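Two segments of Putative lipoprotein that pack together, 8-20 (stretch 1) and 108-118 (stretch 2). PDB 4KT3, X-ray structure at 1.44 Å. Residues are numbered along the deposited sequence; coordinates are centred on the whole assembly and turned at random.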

# COMPACT_ATOMS: atom_id res chain seq x y z
N SER B 8 9.28 4.13 23.46
CA SER B 8 8.87 2.75 23.21
C SER B 8 7.44 2.56 23.71
O SER B 8 6.66 3.51 23.72
CB SER B 8 9.82 1.77 23.90
OG SER B 8 9.67 1.84 25.31
N LEU B 9 7.11 1.34 24.14
CA LEU B 9 5.72 1.01 24.43
C LEU B 9 5.43 0.73 25.91
O LEU B 9 4.40 0.14 26.24
CB LEU B 9 5.27 -0.17 23.56
CG LEU B 9 5.18 0.17 22.07
CD1 LEU B 9 4.64 -1.01 21.29
CD2 LEU B 9 4.31 1.40 21.85
N GLN B 10 6.33 1.16 26.79
CA GLN B 10 6.03 1.15 28.21
C GLN B 10 4.82 2.06 28.42
O GLN B 10 4.73 3.11 27.79
CB GLN B 10 7.23 1.63 29.02
N PRO B 11 3.89 1.66 29.31
CA PRO B 11 2.72 2.51 29.54
C PRO B 11 3.10 3.97 29.78
O PRO B 11 2.45 4.87 29.24
CB PRO B 11 2.09 1.90 30.80
CG PRO B 11 2.50 0.47 30.77
CD PRO B 11 3.86 0.43 30.12
N ALA B 12 4.15 4.20 30.56
CA ALA B 12 4.55 5.55 30.94
C ALA B 12 5.00 6.39 29.75
O ALA B 12 4.92 7.61 29.79
CB ALA B 12 5.65 5.50 31.99
N ARG B 13 5.47 5.73 28.68
CA ARG B 13 5.98 6.45 27.52
C ARG B 13 4.87 6.75 26.50
O ARG B 13 5.10 7.43 25.50
CB ARG B 13 7.10 5.64 26.84
CG ARG B 13 8.40 5.60 27.64
N ILE B 14 3.66 6.26 26.77
CA ILE B 14 2.54 6.55 25.89
C ILE B 14 1.79 7.78 26.40
O ILE B 14 1.18 7.75 27.47
CB ILE B 14 1.58 5.35 25.81
CG1 ILE B 14 2.33 4.11 25.32
CG2 ILE B 14 0.42 5.67 24.86
CD1 ILE B 14 1.51 2.83 25.39
N LYS B 15 1.84 8.86 25.62
CA LYS B 15 1.17 10.10 25.99
C LYS B 15 -0.33 9.94 25.83
O LYS B 15 -0.80 9.19 24.96
CB LYS B 15 1.68 11.26 25.14
CG LYS B 15 3.07 11.75 25.51
N ASP B 16 -1.10 10.65 26.65
CA ASP B 16 -2.56 10.52 26.59
C ASP B 16 -3.13 11.08 25.29
O ASP B 16 -4.27 10.80 24.94
CB ASP B 16 -3.25 11.14 27.82
CG ASP B 16 -2.95 12.63 28.02
OD1 ASP B 16 -2.42 13.29 27.11
OD2 ASP B 16 -3.26 13.13 29.12
N SER B 17 -2.31 11.86 24.58
CA SER B 17 -2.69 12.40 23.28
C SER B 17 -2.48 11.42 22.13
O SER B 17 -2.85 11.70 20.99
CB SER B 17 -1.92 13.70 22.98
OG SER B 17 -0.52 13.54 23.16
N GLY B 18 -1.90 10.26 22.43
CA GLY B 18 -1.82 9.18 21.46
C GLY B 18 -0.41 8.75 21.12
O GLY B 18 0.57 9.41 21.46
N LEU B 19 -0.32 7.60 20.45
CA LEU B 19 0.94 7.06 19.97
C LEU B 19 1.62 8.01 18.99
O LEU B 19 0.95 8.65 18.18
CB LEU B 19 0.70 5.72 19.26
CG LEU B 19 0.07 4.58 20.08
CD1 LEU B 19 -0.41 3.46 19.16
CD2 LEU B 19 1.07 4.05 21.08
N THR B 20 2.94 8.08 19.08
CA THR B 20 3.75 8.69 18.01
C THR B 20 3.81 7.74 16.83
O THR B 20 3.44 6.57 16.93
CB THR B 20 5.18 8.92 18.46
OG1 THR B 20 5.77 7.65 18.79
CG2 THR B 20 5.22 9.83 19.67
N ALA B 108 -3.27 -7.10 24.03
CA ALA B 108 -2.72 -6.65 25.30
C ALA B 108 -2.13 -5.24 25.16
O ALA B 108 -2.31 -4.39 26.02
CB ALA B 108 -1.66 -7.63 25.80
N LEU B 109 -1.41 -5.01 24.06
CA LEU B 109 -0.84 -3.69 23.80
C LEU B 109 -1.93 -2.65 23.63
O LEU B 109 -1.82 -1.53 24.14
CB LEU B 109 0.02 -3.73 22.53
CG LEU B 109 1.51 -3.48 22.70
CD1 LEU B 109 2.13 -3.36 21.31
CD2 LEU B 109 1.79 -2.25 23.56
N GLN B 110 -2.98 -3.02 22.91
CA GLN B 110 -4.08 -2.10 22.66
C GLN B 110 -4.79 -1.71 23.96
O GLN B 110 -5.15 -0.55 24.15
CB GLN B 110 -5.06 -2.70 21.66
CG GLN B 110 -4.41 -2.83 20.27
CD GLN B 110 -5.14 -3.77 19.33
OE1 GLN B 110 -5.82 -4.69 19.76
NE2 GLN B 110 -4.98 -3.54 18.03
N ARG B 111 -4.97 -2.67 24.87
CA ARG B 111 -5.59 -2.33 26.14
C ARG B 111 -4.70 -1.37 26.92
O ARG B 111 -5.20 -0.51 27.65
CB ARG B 111 -5.87 -3.59 26.98
CG ARG B 111 -6.98 -4.47 26.41
CD ARG B 111 -7.33 -5.62 27.37
NE ARG B 111 -6.22 -6.54 27.57
CZ ARG B 111 -5.98 -7.64 26.86
NH1 ARG B 111 -6.78 -7.99 25.87
NH2 ARG B 111 -4.94 -8.41 27.15
N ARG B 112 -3.38 -1.52 26.80
CA ARG B 112 -2.45 -0.62 27.47
C ARG B 112 -2.54 0.77 26.87
O ARG B 112 -2.56 1.77 27.59
CB ARG B 112 -1.03 -1.17 27.37
CG ARG B 112 0.05 -0.26 27.92
CD ARG B 112 1.44 -0.77 27.56
NE ARG B 112 1.59 -2.21 27.74
CZ ARG B 112 2.63 -2.92 27.29
NH1 ARG B 112 2.68 -4.23 27.49
NH2 ARG B 112 3.62 -2.31 26.64
N VAL B 113 -2.59 0.85 25.54
CA VAL B 113 -2.70 2.13 24.86
C VAL B 113 -3.98 2.83 25.29
O VAL B 113 -3.96 4.01 25.63
CB VAL B 113 -2.67 1.95 23.34
CG1 VAL B 113 -3.01 3.26 22.64
CG2 VAL B 113 -1.31 1.44 22.91
N MSE B 114 -5.09 2.10 25.27
CA MSE B 114 -6.39 2.69 25.61
C MSE B 114 -6.46 3.15 27.07
O MSE B 114 -7.13 4.14 27.37
CB MSE B 114 -7.53 1.71 25.30
CG MSE B 114 -7.81 1.60 23.79
SE MSE B 114 -9.36 0.54 23.36
CE MSE B 114 -8.65 -1.22 23.83
N ALA B 115 -5.77 2.45 27.96
CA ALA B 115 -5.77 2.84 29.37
C ALA B 115 -4.99 4.14 29.55
O ALA B 115 -5.23 4.87 30.49
CB ALA B 115 -5.17 1.73 30.24
N ARG B 116 -4.07 4.42 28.63
CA ARG B 116 -3.31 5.66 28.68
C ARG B 116 -4.04 6.82 28.03
O ARG B 116 -4.05 7.94 28.56
CB ARG B 116 -1.94 5.48 28.03
CG ARG B 116 -0.96 4.65 28.87
CD ARG B 116 -0.53 5.38 30.14
NE ARG B 116 0.12 6.64 29.81
CZ ARG B 116 0.60 7.51 30.70
NH1 ARG B 116 0.51 7.27 32.00
NH2 ARG B 116 1.17 8.63 30.26
N THR B 117 -4.66 6.58 26.87
CA THR B 117 -5.34 7.66 26.15
C THR B 117 -6.77 7.89 26.64
O THR B 117 -7.34 8.97 26.43
CB THR B 117 -5.41 7.37 24.66
OG1 THR B 117 -6.25 6.23 24.45
CG2 THR B 117 -4.01 7.13 24.10
N GLY B 118 -7.37 6.89 27.28
CA GLY B 118 -8.75 7.00 27.73
C GLY B 118 -9.76 6.89 26.60
O GLY B 118 -10.96 7.13 26.82
O HOH W 1 -6.45 11.53 26.48

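Carbonyls in an irregular segment that lack a backbone donor can be served by side chains; here two arginines, one helical turn apart, donate to L9 O and I14 O. The side chain of R116 folds through three m rotamers so that its guanidinium meets the carbonyl of I14 edge-on, with NE and NH2 both donating to I14 O, at 2.8 and 2.9 Å. P11 O lies over one face of the same group, 3.0 Å from R116 NE, but the angle is too poor for a hydrogen bond; that carbonyl instead accepts from I14 N, the residue just after the short 3-10 segment. R112 starts with t, t rotamers and reaches L9, where NH2 donates to L9 O at 2.6 Å. Its aliphatic portion is useful too, with R112 CD resting 3.6 Å from P11 CG.

Beside the arginines lies an apolar seam, in which I14, L19, V113 and L109 are buried and L9 is partly exposed; aliphatic side chains suit such a place because they have no polar group left to satisfy. V113 CG2 receives both I14 CD1 and L19 CD2, each at 4.0 Å, while L9 CD1 meets L109 CD1 at 3.4 Å. Near the helix end the backbones themselves close in: D16 CA and T117 CA are 4.0 Å apart, T117 CA makes a CA-H...O contact with D16 O (3.5 Å), and one water donates to both D16 O and T117 O. G18, with phi of 120°, adopts a backbone conformation that calls for glycine, and its CA sits 4.0 Å from T117 CG2.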